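Local coordinates for ABC transporter sugar binding protein (Xanthomonas axonopodis pv. citri, PDB 3UOR), which probably binds maltose or related maltodextrins in the periplasm and delivers them to an ABC transporter for uptake, at residues T102-Q107 with Q312-S317; E253-Y258 with R275-M280. One frame throughout, in Å; residues are numbered along the deposited sequence.

Contact 1 (T102-Q107 with Q312-S317)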
loop_
_atom_site.group_PDB
_atom_site.type_symbol
_atom_site.label_atom_id
_atom_site.label_comp_id
_atom_site.label_asym_id
_atom_site.label_seq_id
_atom_site.Cartn_x
_atom_site.Cartn_y
_atom_site.Cartn_z
ATOM N N THR A 102 21.740 8.530 -0.849
ATOM C CA THR A 102 22.295 7.186 -0.713
ATOM C C THR A 102 21.902 6.275 -1.872
ATOM O O THR A 102 22.359 5.128 -1.966
ATOM C CB THR A 102 21.791 6.503 0.564
ATOM O OG1 THR A 102 20.363 6.323 0.477
ATOM C CG2 THR A 102 22.143 7.339 1.790
ATOM N N LEU A 103 21.025 6.754 -2.740
ATOM C CA LEU A 103 20.406 5.835 -3.686
ATOM C C LEU A 103 20.934 6.049 -5.097
ATOM O O LEU A 103 21.019 7.185 -5.576
ATOM C CB LEU A 103 18.884 5.987 -3.686
ATOM C CG LEU A 103 18.119 5.664 -2.406
ATOM C CD1 LEU A 103 16.629 5.862 -2.631
ATOM C CD2 LEU A 103 18.406 4.246 -1.941
ATOM N N GLU A 104 21.266 4.949 -5.761
ATOM C CA GLU A 104 21.742 5.005 -7.130
ATOM C C GLU A 104 20.595 5.344 -8.070
ATOM O O GLU A 104 19.564 4.669 -8.046
ATOM C CB GLU A 104 22.321 3.647 -7.515
ATOM C CG GLU A 104 22.755 3.557 -8.962
ATOM C CD GLU A 104 24.118 4.193 -9.199
ATOM O OE1 GLU A 104 24.777 4.605 -8.219
ATOM O OE2 GLU A 104 24.526 4.265 -10.370
ATOM N N PRO A 105 20.764 6.378 -8.912
ATOM C CA PRO A 105 19.738 6.662 -9.925
ATOM C C PRO A 105 19.531 5.439 -10.811
ATOM O O PRO A 105 20.505 4.850 -11.269
ATOM C CB PRO A 105 20.352 7.798 -10.744
ATOM C CG PRO A 105 21.360 8.445 -9.792
ATOM C CD PRO A 105 21.909 7.301 -8.995
ATOM N N MET A 106 18.279 5.072 -11.051
ATOM C CA MET A 106 17.974 3.825 -11.714
ATOM C C MET A 106 17.678 3.979 -13.193
ATOM O O MET A 106 17.683 2.995 -13.920
ATOM C CB MET A 106 16.782 3.148 -11.048
ATOM C CG MET A 106 17.091 2.549 -9.699
ATOM S SD MET A 106 18.158 1.120 -9.890
ATOM C CE MET A 106 19.649 1.876 -9.375
ATOM N N GLN A 107 17.403 5.192 -13.644
ATOM C CA GLN A 107 16.956 5.368 -15.023
ATOM C C GLN A 107 17.957 4.850 -16.065
ATOM O O GLN A 107 17.551 4.264 -17.055
ATOM C CB GLN A 107 16.549 6.817 -15.312
ATOM C CG GLN A 107 15.947 7.018 -16.706
ATOM C CD GLN A 107 14.866 5.994 -17.064
ATOM O OE1 GLN A 107 14.111 5.533 -16.203
ATOM N NE2 GLN A 107 14.784 5.640 -18.346
ATOM N N GLN A 312 29.923 -1.702 -4.571
ATOM C CA GLN A 312 31.019 -1.926 -5.521
ATOM C C GLN A 312 30.558 -2.705 -6.754
ATOM O O GLN A 312 31.136 -2.584 -7.833
ATOM C CB GLN A 312 32.165 -2.697 -4.860
ATOM C CG GLN A 312 32.547 -2.222 -3.468
ATOM C CD GLN A 312 33.099 -0.806 -3.458
ATOM O OE1 GLN A 312 33.552 -0.296 -4.481
ATOM N NE2 GLN A 312 33.064 -0.167 -2.293
ATOM N N HIS A 313 29.526 -3.524 -6.585
ATOM C CA HIS A 313 29.044 -4.368 -7.669
ATOM C C HIS A 313 27.656 -3.925 -8.082
ATOM O O HIS A 313 26.664 -4.577 -7.753
ATOM C CB HIS A 313 28.996 -5.825 -7.222
ATOM C CG HIS A 313 30.068 -6.188 -6.247
ATOM N ND1 HIS A 313 31.331 -6.572 -6.640
ATOM C CD2 HIS A 313 30.068 -6.214 -4.892
ATOM C CE1 HIS A 313 32.063 -6.822 -5.569
ATOM N NE2 HIS A 313 31.322 -6.611 -4.496
ATOM N N LYS A 314 27.584 -2.816 -8.802
ATOM C CA LYS A 314 26.292 -2.282 -9.192
ATOM C C LYS A 314 25.668 -3.089 -10.319
ATOM O O LYS A 314 24.456 -3.296 -10.346
ATOM C CB LYS A 314 26.403 -0.796 -9.528
ATOM C CG LYS A 314 26.585 0.027 -8.271
ATOM C CD LYS A 314 26.842 1.496 -8.535
ATOM C CE LYS A 314 27.211 2.191 -7.226
ATOM N NZ LYS A 314 27.252 3.669 -7.344
ATOM N N ASP A 315 26.495 -3.592 -11.226
ATOM C CA ASP A 315 25.974 -4.312 -12.377
ATOM C C ASP A 315 25.465 -5.701 -12.006
ATOM O O ASP A 315 24.479 -6.171 -12.577
ATOM C CB ASP A 315 27.028 -4.382 -13.489
ATOM C CG ASP A 315 27.603 -3.013 -13.832
ATOM O OD1 ASP A 315 26.809 -2.089 -14.138
ATOM O OD2 ASP A 315 28.845 -2.862 -13.781
ATOM N N ALA A 316 26.137 -6.367 -11.066
ATOM C CA ALA A 316 25.657 -7.658 -10.575
ATOM C C ALA A 316 24.367 -7.371 -9.844
ATOM O O ALA A 316 23.382 -8.094 -9.977
ATOM C CB ALA A 316 26.664 -8.298 -9.626
ATOM N N SER A 317 24.388 -6.288 -9.074
ATOM C CA SER A 317 23.241 -5.856 -8.293
ATOM C C SER A 317 22.047 -5.588 -9.192
ATOM O O SER A 317 20.944 -6.029 -8.895
ATOM C CB SER A 317 23.594 -4.608 -7.484
ATOM O OG SER A 317 24.409 -4.954 -6.378
#

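Contact 2 (E253-Y258 with R275-M280)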
loop_
_atom_site.group_PDB
_atom_site.type_symbol
_atom_site.label_atom_id
_atom_site.label_comp_id
_atom_site.label_asym_id
_atom_site.label_seq_id
_atom_site.Cartn_x
_atom_site.Cartn_y
_atom_site.Cartn_z
ATOM N N GLU A 253 -14.648 -13.410 12.461
ATOM C CA GLU A 253 -15.758 -12.461 12.513
ATOM C C GLU A 253 -16.398 -12.276 11.135
ATOM O O GLU A 253 -17.627 -12.206 11.006
ATOM C CB GLU A 253 -15.300 -11.120 13.085
ATOM C CG GLU A 253 -14.848 -11.186 14.538
ATOM C CD GLU A 253 -15.988 -11.461 15.516
ATOM O OE1 GLU A 253 -15.839 -11.089 16.700
ATOM O OE2 GLU A 253 -17.029 -12.035 15.112
ATOM N N PHE A 254 -15.555 -12.210 10.108
ATOM C CA PHE A 254 -16.012 -12.070 8.729
ATOM C C PHE A 254 -16.878 -13.265 8.343
ATOM O O PHE A 254 -18.012 -13.097 7.877
ATOM C CB PHE A 254 -14.795 -11.938 7.812
ATOM C CG PHE A 254 -15.108 -11.893 6.335
ATOM C CD1 PHE A 254 -15.363 -10.692 5.698
ATOM C CD2 PHE A 254 -15.056 -13.049 5.565
ATOM C CE1 PHE A 254 -15.597 -10.651 4.318
ATOM C CE2 PHE A 254 -15.297 -13.018 4.190
ATOM C CZ PHE A 254 -15.562 -11.823 3.567
ATOM N N PHE A 255 -16.360 -14.473 8.559
ATOM C CA PHE A 255 -17.104 -15.689 8.222
ATOM C C PHE A 255 -18.260 -15.966 9.206
ATOM O O PHE A 255 -19.148 -16.774 8.931
ATOM C CB PHE A 255 -16.166 -16.894 8.136
ATOM C CG PHE A 255 -15.251 -16.866 6.939
ATOM C CD1 PHE A 255 -15.765 -16.752 5.663
ATOM C CD2 PHE A 255 -13.885 -16.973 7.093
ATOM C CE1 PHE A 255 -14.932 -16.724 4.563
ATOM C CE2 PHE A 255 -13.048 -16.956 5.995
ATOM C CZ PHE A 255 -13.573 -16.832 4.731
ATOM N N ASN A 256 -18.239 -15.282 10.343
ATOM C CA ASN A 256 -19.333 -15.353 11.299
ATOM C C ASN A 256 -20.434 -14.358 10.981
ATOM O O ASN A 256 -21.497 -14.404 11.587
ATOM C CB ASN A 256 -18.826 -15.123 12.724
ATOM C CG ASN A 256 -18.301 -16.392 13.363
ATOM O OD1 ASN A 256 -18.685 -17.499 12.970
ATOM N ND2 ASN A 256 -17.419 -16.243 14.354
ATOM N N GLY A 257 -20.180 -13.452 10.042
ATOM C CA GLY A 257 -21.204 -12.517 9.620
ATOM C C GLY A 257 -21.337 -11.272 10.491
ATOM O O GLY A 257 -22.298 -10.517 10.341
ATOM N N TYR A 258 -20.379 -11.044 11.386
ATOM C CA TYR A 258 -20.361 -9.819 12.198
ATOM C C TYR A 258 -20.294 -8.565 11.316
ATOM O O TYR A 258 -20.762 -7.495 11.699
ATOM C CB TYR A 258 -19.191 -9.838 13.197
ATOM C CG TYR A 258 -19.137 -8.651 14.162
ATOM C CD1 TYR A 258 -20.279 -8.197 14.818
ATOM C CD2 TYR A 258 -17.932 -8.014 14.445
ATOM C CE1 TYR A 258 -20.222 -7.121 15.710
ATOM C CE2 TYR A 258 -17.866 -6.940 15.339
ATOM C CZ TYR A 258 -19.010 -6.500 15.962
ATOM O OH TYR A 258 -18.931 -5.441 16.841
ATOM N N ARG A 275 -9.177 -20.195 6.457
ATOM C CA ARG A 275 -10.162 -20.250 7.529
ATOM C C ARG A 275 -11.586 -20.355 7.001
ATOM O O ARG A 275 -12.541 -20.477 7.762
ATOM C CB ARG A 275 -9.994 -19.046 8.461
ATOM C CG ARG A 275 -8.581 -18.943 9.030
ATOM C CD ARG A 275 -8.402 -17.665 9.823
ATOM N NE ARG A 275 -7.137 -17.672 10.545
ATOM C CZ ARG A 275 -5.947 -17.671 9.957
ATOM N NH1 ARG A 275 -5.862 -17.664 8.635
ATOM N NH2 ARG A 275 -4.839 -17.685 10.690
ATOM N N GLN A 276 -11.704 -20.295 5.685
ATOM C CA GLN A 276 -12.942 -20.543 4.959
ATOM C C GLN A 276 -13.643 -21.796 5.507
ATOM O O GLN A 276 -13.201 -22.919 5.255
ATOM C CB GLN A 276 -12.535 -20.774 3.508
ATOM C CG GLN A 276 -13.596 -20.801 2.447
ATOM C CD GLN A 276 -12.946 -20.867 1.072
ATOM O OE1 GLN A 276 -13.468 -20.344 0.088
ATOM N NE2 GLN A 276 -11.777 -21.492 1.013
ATOM N N PRO A 277 -14.738 -21.617 6.258
ATOM C CA PRO A 277 -15.424 -22.795 6.811
ATOM C C PRO A 277 -16.112 -23.621 5.717
ATOM O O PRO A 277 -16.589 -23.050 4.745
ATOM C CB PRO A 277 -16.456 -22.186 7.768
ATOM C CG PRO A 277 -16.732 -20.828 7.218
ATOM C CD PRO A 277 -15.451 -20.360 6.554
ATOM N N PRO A 278 -16.167 -24.953 5.883
ATOM C CA PRO A 278 -16.662 -25.926 4.902
ATOM C C PRO A 278 -17.593 -25.387 3.805
ATOM O O PRO A 278 -17.199 -25.375 2.631
ATOM C CB PRO A 278 -17.389 -26.933 5.785
ATOM C CG PRO A 278 -16.533 -26.980 7.021
ATOM C CD PRO A 278 -15.870 -25.613 7.166
ATOM N N GLY A 279 -18.798 -24.956 4.167
ATOM C CA GLY A 279 -19.775 -24.560 3.165
ATOM C C GLY A 279 -19.506 -23.251 2.439
ATOM O O GLY A 279 -20.301 -22.832 1.593
ATOM N N MET A 280 -18.371 -22.626 2.748
ATOM C CA MET A 280 -18.092 -21.247 2.345
ATOM C C MET A 280 -17.168 -21.040 1.147
ATOM O O MET A 280 -16.859 -19.891 0.812
ATOM C CB MET A 280 -17.508 -20.473 3.524
ATOM C CG MET A 280 -18.529 -20.005 4.501
ATOM S SD MET A 280 -19.449 -18.610 3.851
ATOM C CE MET A 280 -19.796 -17.796 5.409
#

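Contact 1 (T102-Q107 with Q312-S317)
A single salt bridge joins E104 to K314. The bond is also a hydrogen bond, with K314 NZ 2.8 Å from E104 OE1. The ammonium group does not lie in the plane of the carboxylate. It meets OE1 from above, about 45° out of that plane. OE1 carries the bond across the contact, while E104 OE2 turns to Y109 OH in a weak hydrogen bond. K314 NZ has a second acceptor in the backbone O of K309.

The lysine methylenes CD and CE also lie against the carboxylate, with K314 CE 3.6 Å from E104 OE1. The lysine chain runs roughly perpendicular to the glutamate. Extended beyond CG, it carries NZ out to E104 OE1. E104 starts with CG anti to its own N (chi1 176°) and then bends at chi2 (80°), which brings the carboxylate to the end of the lysine chain.

Hydrogen bonds to the backbone flank both partners. K314 opens helix 314-324, and H313 before it is the N-cap residue. H313 O accepts S317 OG at 2.7 Å and S317 N at 3.1 Å, from opposite faces of its carbonyl plane. On the other side, the backbone of E104 bonds to I307 of strand 303-307, and T102 pairs with K309.

Both residues are partly exposed, and the two segments bury just 84 Å² between them. This is a single electrostatic tie between distant parts of the chain. It links the loop before helix 107-111 to the first turn of helix 314-324. Two acceptors, one charged and one neutral, hold the ammonium and probably restrict its position.

Contact 2 (E253-Y258 with R275-M280)
F255 carries this contact, with its ring packed against R275, Q276, P277 and M280. One residue earlier, F254 does not reach 275-280, but it backs the packing. Its CD2 lies 3.7 Å above one face of the F255 ring, and its own ring meets F272 of helix 267-275.

At F255, CG is anti to the carbonyl carbon (chi1 -71°), and this directs the ring at the turn after helix 267-275. P277 takes the face opposite F254. Its CD sits 3.7 Å from the ring centroid, 20° off the normal, in a CH-pi contact displaced toward the rim. Q276 CA makes a second CH-pi contact on the proline side, 4.1 Å from the centroid. Q276 uses its backbone here; its CB points away, and its OE1 bonds to W284 NE1. W284 also meets F255 edge to face. The backbone O of R275 comes within 3.8 Å of F255 CD2, while its guanidinium group pairs with E271.

M280 approaches differently. Its chain bends at chi2 and runs antiparallel to the F255 side chain. M280 CE lies near the F255 ring plane at its edge, 4.2 Å from F255 CD1, and 3.7 Å from F255 O.

G257, with positive phi, leaves the helical conformation in a Schellman motif. G257 N bonds to F254 O at 3.1 Å, and Y258 N to E253 O. The chain then turns into strand 259-264. The contact joins the end region of helix 250-256 to the loop between helix 267-275 and strand 284-287. It is a Schellman-terminated helix packed by CH-pi contacts against the Q276-P277 turn, within the alpha/beta fold of a periplasmic binding protein.

Contacts 1 and 2 lie on opposite sides of the centre of the chain. Their centres are 47 Å apart and their nearest atoms about 34 Å, so they do not touch. Along the sequence, 102-107 comes first, both segments of contact 2 follow, and 312-317 comes last. Contact 1 thus joins parts 205 residues apart, whereas contact 2 is local. Strand 134-150 connects the two regions: it pairs with 303-307 near contact 1 and with 259-264 and 284-287 near contact 2. Such chain crossings are expected in a two-lobed periplasmic binding protein, and the contacts probably belong to different lobes.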